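Tail lysozyme, putative (PDB 2IA7) is of unknown function but belongs to the gp25-like baseplate wedge family and may act as a lysozyme-type component of a phage tail or related contractile apparatus. Local coordinates at residues E32-S37 and Y113-T118; N77-A82 and L107-E112. All blocks are in the same frame, centred on the assembly; numbering follows the deposited sequence.

How the interactions relate
Two helices resting on one strand illustrate how a small alpha+beta protein builds its core. Interaction 1 sets helix 30-42 against the C-terminal end of strand 106-115, and interaction 2 sets helix 69-86 against the middle of the same strand. Their centres lie about 15 Å apart, and the strand segments 107-112 and 113-118 follow each other without a gap. The odd-numbered residues I109, I111, Y113 and V115 form one largely hydrophobic row on the helix-facing side of the strand that serves both helices in turn. In sequence, interaction 2 is nested inside the loop closed by interaction 1. Interaction 2 is also the more central, about 5 Å from the centre of the chain against about 13 Å.

Interaction 1 (E32-S37 and Y113-T118); sequences EDIAES and YRVRST
Helix 32-37 runs across strand 113-115 at 140° between their N-to-C directions, the two axes 10.8 Å apart at closest approach, with I34 facing V115 at a CA-CA distance of 8.4 Å. That spacing leaves room for one layer of side chains, and I34 supplies most of it from the helix. Its two branches divide the work. The CG1 arm is extended and lies against both methyls of V115, with I34 CD1 3.8 Å from V115 CG1 and 3.9 Å from V115 CG2. The other branch, CG2, points to the tyrosine and stands 3.9 Å from Y113 CE1, reaching the ring obliquely.

Y113 takes the less usual first torsion, with CG set between the backbone N and the carbonyl carbon (chi1 64°). This directs the ring from the strand toward the helix and carries its hydroxyl past I34 to the next residue. The tyrosine thus spans the gap lengthwise, meeting a side branch of I34 with its ring and A35 with its far end. Y113 OH is equally near the CA and CB of A35, both at 4.1 Å, and the phenol oxygen therefore ends beside the helix backbone.

The neighbouring strands add to the packing: I34 and Y113 both touch I90 of strand 90-98, while A35 and Y113 touch L124 of strand 120-129. D33, one residue before I34, forms a salt bridge with R89. Beyond V115 the strand gives way to a turn in which T118 N makes a weak hydrogen bond to V115 O. The contact as a whole is a typical helix-on-sheet packing of a two-layer alpha+beta fold, here joining the first helix of the modelled chain to the central strand of a three-stranded antiparallel sheet.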
ATOM      1  N   GLU A  32       8.710 -12.535   3.796  1.00 16.57           N
ATOM      2  CA  GLU A  32       9.261 -11.775   2.702  1.00 17.69           C
ATOM      3  C   GLU A  32       8.309 -11.770   1.548  1.00 16.27           C
ATOM      4  O   GLU A  32       8.150 -10.737   0.895  1.00 18.19           O
ATOM      5  CB  GLU A  32      10.604 -12.348   2.263  1.00 20.22           C
ATOM      6  CG  GLU A  32      11.657 -12.408   3.421  1.00 27.67           C
ATOM      7  CD  GLU A  32      12.788 -13.429   3.199  1.00 32.66           C
ATOM      8  OE1 GLU A  32      13.792 -13.023   2.561  1.00 41.81           O
ATOM      9  OE2 GLU A  32      12.674 -14.611   3.666  1.00 31.30           O
ATOM     10  N   ASP A  33       7.662 -12.883   1.250  1.00 15.00           N
ATOM     11  CA  ASP A  33       6.622 -12.904   0.209  1.00 16.00           C
ATOM     12  C   ASP A  33       5.462 -11.953   0.519  1.00 15.23           C
ATOM     13  O   ASP A  33       4.936 -11.365  -0.377  1.00 15.10           O
ATOM     14  CB  ASP A  33       6.087 -14.309   0.034  1.00 17.23           C
ATOM     15  CG  ASP A  33       5.179 -14.450  -1.173  1.00 18.10           C
ATOM     16  OD1 ASP A  33       5.668 -14.315  -2.311  1.00 20.06           O
ATOM     17  OD2 ASP A  33       3.984 -14.716  -1.018  1.00 18.74           O
ATOM     18  N   ILE A  34       5.075 -11.846   1.797  1.00 15.85           N
ATOM     19  CA  ILE A  34       4.035 -10.921   2.242  1.00 15.54           C
ATOM     20  C   ILE A  34       4.441  -9.485   2.002  1.00 13.31           C
ATOM     21  O   ILE A  34       3.653  -8.676   1.495  1.00 15.19           O
ATOM     22  CB  ILE A  34       3.702 -11.177   3.720  1.00 13.79           C
ATOM     23  CG1 ILE A  34       2.910 -12.476   3.814  1.00 15.12           C
ATOM     24  CG2 ILE A  34       2.895  -9.996   4.318  1.00 13.11           C
ATOM     25  CD1 ILE A  34       2.769 -12.963   5.250  1.00 18.16           C
ATOM     26  N   ALA A  35       5.677  -9.122   2.375  1.00 13.74           N
ATOM     27  CA  ALA A  35       6.152  -7.757   2.151  1.00 14.43           C
ATOM     28  C   ALA A  35       6.148  -7.411   0.665  1.00 14.21           C
ATOM     29  O   ALA A  35       5.640  -6.370   0.258  1.00 15.01           O
ATOM     30  CB  ALA A  35       7.535  -7.566   2.731  1.00 14.55           C
ATOM     31  N   GLU A  36       6.589  -8.363  -0.153  1.00 14.45           N
ATOM     32  CA  GLU A  36       6.551  -8.180  -1.601  1.00 14.38           C
ATOM     33  C   GLU A  36       5.122  -8.044  -2.128  1.00 13.58           C
ATOM     34  O   GLU A  36       4.845  -7.214  -2.968  1.00 14.17           O
ATOM     35  CB  GLU A  36       7.282  -9.329  -2.269  1.00 17.72           C
ATOM     36  CG  GLU A  36       7.440  -9.176  -3.747  1.00 19.09           C
ATOM     37  CD  GLU A  36       8.162 -10.360  -4.345  1.00 18.80           C
ATOM     38  OE1 GLU A  36       7.491 -11.351  -4.631  1.00 22.91           O
ATOM     39  OE2 GLU A  36       9.396 -10.294  -4.491  1.00 27.73           O
ATOM     40  N   SER A  37       4.244  -8.891  -1.631  1.00 15.51           N
ATOM     41  CA  SER A  37       2.826  -8.855  -1.991  0.50 13.53           C
ATOM     42  C   SER A  37       2.170  -7.488  -1.677  1.00 13.90           C
ATOM     43  O   SER A  37       1.483  -6.909  -2.522  1.00 14.82           O
ATOM     44  CB  SER A  37       2.048  -9.972  -1.285  0.50 13.72           C
ATOM     45  OG  SER A  37       0.657  -9.825  -1.553  0.50  9.86           O
ATOM     46  N   TYR A 113       1.685  -4.232  10.629  1.00 15.38           N
ATOM     47  CA  TYR A 113       0.841  -5.369  10.444  1.00 16.57           C
ATOM     48  C   TYR A 113       1.363  -6.585  11.200  1.00 14.32           C
ATOM     49  O   TYR A 113       2.525  -6.652  11.581  1.00 17.17           O
ATOM     50  CB  TYR A 113       0.675  -5.653   8.962  1.00 16.94           C
ATOM     51  CG  TYR A 113       1.943  -6.052   8.239  1.00 15.32           C
ATOM     52  CD1 TYR A 113       2.349  -7.414   8.140  1.00 15.31           C
ATOM     53  CD2 TYR A 113       2.769  -5.093   7.627  1.00 16.94           C
ATOM     54  CE1 TYR A 113       3.507  -7.761   7.447  1.00 17.36           C
ATOM     55  CE2 TYR A 113       3.911  -5.446   6.942  1.00 17.19           C
ATOM     56  CZ  TYR A 113       4.271  -6.780   6.817  1.00 17.00           C
ATOM     57  OH  TYR A 113       5.432  -7.101   6.165  1.00 17.11           O
ATOM     58  N   ARG A 114       0.451  -7.509  11.430  1.00 15.17           N
ATOM     59  CA  ARG A 114       0.705  -8.805  12.102  1.00 16.72           C
ATOM     60  C   ARG A 114       0.570  -9.926  11.069  1.00 13.87           C
ATOM     61  O   ARG A 114      -0.396  -9.988  10.305  1.00 15.58           O
ATOM     62  CB  ARG A 114      -0.314  -9.017  13.235  1.00 17.42           C
ATOM     63  CG  ARG A 114      -0.146 -10.302  13.992  1.00 21.82           C
ATOM     64  CD  ARG A 114      -1.166 -10.391  15.127  1.00 22.40           C
ATOM     65  NE  ARG A 114      -2.501 -10.516  14.595  1.00 25.56           N
ATOM     66  CZ  ARG A 114      -3.126 -11.657  14.312  1.00 24.41           C
ATOM     67  NH1 ARG A 114      -2.560 -12.820  14.535  1.00 29.47           N
ATOM     68  NH2 ARG A 114      -4.340 -11.623  13.795  1.00 27.12           N
ATOM     69  N   VAL A 115       1.588 -10.777  10.945  1.00 14.47           N
ATOM     70  CA  VAL A 115       1.501 -11.981  10.140  1.00 16.59           C
ATOM     71  C   VAL A 115       0.762 -13.019  10.926  1.00 15.70           C
ATOM     72  O   VAL A 115       1.167 -13.375  12.016  1.00 16.79           O
ATOM     73  CB  VAL A 115       2.899 -12.484   9.717  1.00 16.78           C
ATOM     74  CG1 VAL A 115       2.794 -13.815   8.979  1.00 14.82           C
ATOM     75  CG2 VAL A 115       3.536 -11.432   8.777  1.00 19.29           C
ATOM     76  N   ARG A 116      -0.382 -13.434  10.409  1.00 14.91           N
ATOM     77  CA  ARG A 116      -1.298 -14.270  11.173  1.00 15.26           C
ATOM     78  C   ARG A 116      -0.663 -15.607  11.506  1.00 15.28           C
ATOM     79  O   ARG A 116      -0.887 -16.149  12.605  1.00 18.09           O
ATOM     80  CB  ARG A 116      -2.634 -14.483  10.407  1.00 17.56           C
ATOM     81  CG  ARG A 116      -3.442 -13.224  10.234  1.00 18.31           C
ATOM     82  CD  ARG A 116      -4.642 -13.489   9.310  1.00 23.37           C
ATOM     83  NE  ARG A 116      -5.342 -12.264   8.935  1.00 21.47           N
ATOM     84  CZ  ARG A 116      -6.160 -11.594   9.735  1.00 26.78           C
ATOM     85  NH1 ARG A 116      -6.401 -12.039  10.960  1.00 27.70           N
ATOM     86  NH2 ARG A 116      -6.706 -10.453   9.323  1.00 26.73           N
ATOM     87  N   SER A 117       0.097 -16.193  10.586  1.00 15.94           N
ATOM     88  CA  SER A 117       0.714 -17.533  10.816  1.00 15.83           C
ATOM     89  C   SER A 117       1.784 -17.628  11.933  1.00 16.59           C
ATOM     90  O   SER A 117       2.006 -18.690  12.473  1.00 19.11           O
ATOM     91  CB  SER A 117       1.353 -18.105   9.552  1.00 16.56           C
ATOM     92  OG  SER A 117       2.437 -17.332   9.096  1.00 17.37           O
ATOM     93  N   THR A 118       2.390 -16.513  12.279  1.00 15.60           N
ATOM     94  CA  THR A 118       3.425 -16.413  13.280  1.00 16.17           C
ATOM     95  C   THR A 118       3.134 -15.468  14.445  1.00 17.94           C
ATOM     96  O   THR A 118       3.899 -15.466  15.409  1.00 18.16           O
ATOM     97  CB  THR A 118       4.720 -15.912  12.660  1.00 16.03           C
ATOM     98  OG1 THR A 118       4.469 -14.586  12.121  1.00 18.24           O
ATOM     99  CG2 THR A 118       5.230 -16.861  11.554  1.00 20.33           C
TER

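Interaction 2 (N77-A82 and L107-E112); sequences NEVKEA and LLIDIE
I109 and V79 lead this contact, with the CA atoms of the pair 8.5 Å apart. I109 directs its CB toward the helix, and its CG2 branch meets V79 CG1 loosely at 4.3 Å. The same isoleucine also touches I75, one helical turn before V79, and V95 and A97 of the adjacent strand, so it packs against helix 69-86 on one hand and the adjoining strand 90-98 on the other. D110 then turns to the other face of the strand, where it forms a salt bridge with R100. I111 returns to the helix side. Its CG1 arm is stretched out (chi2 168°), which brings the terminal CD1 to 4.1 Å from V79 CG1, the two side chains meeting at a slant.

One methyl of V79 therefore serves both isoleucines: CG1 stands anti to the backbone N (chi1 166°) and is received between two helix-facing residues separated by one position on the strand. On the helix, K80 NZ donates to N77 OD1 at 2.9 Å, with a C=O...N angle of 158° and the donor tilted somewhat out of the carbonyl plane.

Three branched aliphatic residues make the whole contact, all of them buried. Cohesion must come from dispersion and the exclusion of water, so the contact is modest and nondirectional, adding to the larger core formed with I75, L83 and V95.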
ATOM      1  N   ASN A  77      -7.261   4.706   3.818  1.00 16.47           N
ATOM      2  CA  ASN A  77      -8.294   3.706   3.831  1.00 15.84           C
ATOM      3  C   ASN A  77      -8.387   2.983   2.487  1.00 14.66           C
ATOM      4  O   ASN A  77      -8.702   1.791   2.462  1.00 16.18           O
ATOM      5  CB  ASN A  77      -9.605   4.378   4.238  1.00 18.35           C
ATOM      6  CG  ASN A  77      -9.572   4.855   5.695  1.00 18.83           C
ATOM      7  OD1 ASN A  77      -8.793   4.328   6.507  1.00 21.59           O
ATOM      8  ND2 ASN A  77     -10.401   5.849   6.037  1.00 20.15           N
ATOM      9  N   GLU A  78      -7.943   3.626   1.417  1.00 15.98           N
ATOM     10  CA  GLU A  78      -7.764   2.939   0.140  1.00 17.77           C
ATOM     11  C   GLU A  78      -6.680   1.856   0.253  1.00 17.03           C
ATOM     12  O   GLU A  78      -6.801   0.735  -0.293  1.00 16.58           O
ATOM     13  CB  GLU A  78      -7.387   3.907  -0.968  1.00 16.88           C
ATOM     14  CG  GLU A  78      -8.539   4.768  -1.425  1.00 23.10           C
ATOM     15  CD  GLU A  78      -9.300   4.168  -2.552  1.00 29.93           C
ATOM     16  OE1 GLU A  78      -9.375   2.940  -2.676  1.00 31.50           O
ATOM     17  OE2 GLU A  78      -9.846   4.957  -3.315  1.00 31.06           O
ATOM     18  N   VAL A  79      -5.598   2.159   0.970  1.00 14.69           N
ATOM     19  CA  VAL A  79      -4.535   1.192   1.201  1.00 13.41           C
ATOM     20  C   VAL A  79      -5.090   0.062   2.055  1.00 16.00           C
ATOM     21  O   VAL A  79      -4.868  -1.117   1.750  1.00 15.98           O
ATOM     22  CB  VAL A  79      -3.377   1.889   1.881  1.00 13.36           C
ATOM     23  CG1 VAL A  79      -2.383   0.903   2.461  1.00 14.48           C
ATOM     24  CG2 VAL A  79      -2.705   2.895   0.899  1.00 13.64           C
ATOM     25  N   LYS A  80      -5.830   0.390   3.110  1.00 15.84           N
ATOM     26  CA  LYS A  80      -6.342  -0.639   3.991  1.00 13.79           C
ATOM     27  C   LYS A  80      -7.198  -1.585   3.157  1.00 13.59           C
ATOM     28  O   LYS A  80      -7.079  -2.820   3.257  1.00 14.75           O
ATOM     29  CB  LYS A  80      -7.243  -0.052   5.075  1.00 15.86           C
ATOM     30  CG  LYS A  80      -6.507   0.689   6.183  1.00 16.69           C
ATOM     31  CD  LYS A  80      -7.538   1.361   7.119  1.00 16.51           C
ATOM     32  CE  LYS A  80      -6.880   2.332   8.076  1.00 20.06           C
ATOM     33  NZ  LYS A  80      -7.938   2.940   8.926  1.00 21.68           N
ATOM     34  N   GLU A  81      -8.155  -1.027   2.406  1.00 14.33           N
ATOM     35  CA  GLU A  81      -9.082  -1.901   1.699  1.00 14.66           C
ATOM     36  C   GLU A  81      -8.409  -2.830   0.706  1.00 15.14           C
ATOM     37  O   GLU A  81      -8.777  -3.992   0.580  1.00 15.56           O
ATOM     38  CB  GLU A  81     -10.156  -1.090   1.021  1.00 14.48           C
ATOM     39  CG  GLU A  81     -11.114  -0.408   1.951  1.00 17.67           C
ATOM     40  CD  GLU A  81     -12.012  -1.305   2.812  1.00 22.97           C
ATOM     41  OE1 GLU A  81     -12.043  -2.564   2.770  1.00 19.33           O
ATOM     42  OE2 GLU A  81     -12.782  -0.690   3.592  1.00 19.78           O
ATOM     43  N   ALA A  82      -7.422  -2.335   0.003  1.00 14.18           N
ATOM     44  CA  ALA A  82      -6.668  -3.142  -0.950  1.00 14.73           C
ATOM     45  C   ALA A  82      -5.918  -4.265  -0.278  1.00 14.34           C
ATOM     46  O   ALA A  82      -5.913  -5.392  -0.787  1.00 14.97           O
ATOM     47  CB  ALA A  82      -5.737  -2.251  -1.752  1.00 15.22           C
ATOM     48  N   LEU A 107       4.521  10.932  -0.561  1.00 19.31           N
ATOM     49  CA  LEU A 107       3.662  10.653   0.570  1.00 17.40           C
ATOM     50  C   LEU A 107       4.008   9.229   0.987  1.00 18.88           C
ATOM     51  O   LEU A 107       3.878   8.301   0.181  1.00 20.01           O
ATOM     52  CB  LEU A 107       2.167  10.716   0.235  1.00 18.59           C
ATOM     53  CG  LEU A 107       1.438  12.056   0.243  1.00 32.38           C
ATOM     54  CD1 LEU A 107       0.026  11.824  -0.272  1.00 33.20           C
ATOM     55  CD2 LEU A 107       1.396  12.616   1.663  1.00 31.72           C
ATOM     56  N   LEU A 108       4.418   9.047   2.244  1.00 16.75           N
ATOM     57  CA  LEU A 108       4.868   7.748   2.730  1.00 14.36           C
ATOM     58  C   LEU A 108       3.758   7.097   3.517  1.00 15.44           C
ATOM     59  O   LEU A 108       3.176   7.747   4.415  1.00 16.99           O
ATOM     60  CB  LEU A 108       6.129   7.927   3.584  1.00 15.07           C
ATOM     61  CG  LEU A 108       7.345   8.472   2.856  1.00 17.32           C
ATOM     62  CD1 LEU A 108       8.520   8.602   3.866  1.00 20.07           C
ATOM     63  CD2 LEU A 108       7.783   7.716   1.590  1.00 19.41           C
ATOM     64  N   ILE A 109       3.458   5.824   3.239  1.00 15.00           N
ATOM     65  CA  ILE A 109       2.447   5.082   3.996  1.00 14.95           C
ATOM     66  C   ILE A 109       3.170   4.190   4.961  1.00 15.98           C
ATOM     67  O   ILE A 109       3.883   3.287   4.575  1.00 17.08           O
ATOM     68  CB  ILE A 109       1.515   4.261   3.129  1.00 13.98           C
ATOM     69  CG1 ILE A 109       1.097   5.112   1.913  1.00 17.91           C
ATOM     70  CG2 ILE A 109       0.362   3.798   3.962  1.00 17.08           C
ATOM     71  CD1 ILE A 109       0.317   6.380   2.188  1.00 15.24           C
ATOM     72  N   ASP A 110       3.046   4.491   6.250  1.00 14.91           N
ATOM     73  CA  ASP A 110       3.598   3.665   7.317  1.00 12.73           C
ATOM     74  C   ASP A 110       2.542   2.617   7.677  1.00 15.85           C
ATOM     75  O   ASP A 110       1.457   2.948   8.134  1.00 15.65           O
ATOM     76  CB  ASP A 110       3.905   4.525   8.504  1.00 12.73           C
ATOM     77  CG  ASP A 110       4.968   5.592   8.192  1.00 21.94           C
ATOM     78  OD1 ASP A 110       6.029   5.249   7.700  1.00 18.14           O
ATOM     79  OD2 ASP A 110       4.696   6.779   8.610  1.00 20.04           O
ATOM     80  N   ILE A 111       2.875   1.356   7.448  1.00 13.75           N
ATOM     81  CA  ILE A 111       2.015   0.237   7.574  1.00 13.63           C
ATOM     82  C   ILE A 111       2.587  -0.720   8.621  1.00 13.49           C
ATOM     83  O   ILE A 111       3.650  -1.281   8.433  1.00 16.85           O
ATOM     84  CB  ILE A 111       1.845  -0.509   6.227  1.00 15.49           C
ATOM     85  CG1 ILE A 111       1.333   0.432   5.106  1.00 16.09           C
ATOM     86  CG2 ILE A 111       0.874  -1.670   6.441  1.00 15.76           C
ATOM     87  CD1 ILE A 111       1.420  -0.148   3.705  1.00 17.64           C
ATOM     88  N   GLU A 112       1.827  -0.907   9.691  1.00 14.29           N
ATOM     89  CA  GLU A 112       2.203  -1.874  10.746  1.00 14.48           C
ATOM     90  C   GLU A 112       1.208  -3.001  10.613  1.00 15.55           C
ATOM     91  O   GLU A 112      -0.000  -2.776  10.470  1.00 15.50           O
ATOM     92  CB  GLU A 112       2.144  -1.275  12.163  1.00 17.15           C
ATOM     93  CG  GLU A 112       2.983  -0.071  12.396  1.00 20.42           C
ATOM     94  CD  GLU A 112       2.884   0.462  13.834  1.00 24.61           C
ATOM     95  OE1 GLU A 112       2.859  -0.383  14.790  1.00 29.08           O
ATOM     96  OE2 GLU A 112       2.811   1.723  13.973  1.00 25.08           O
TER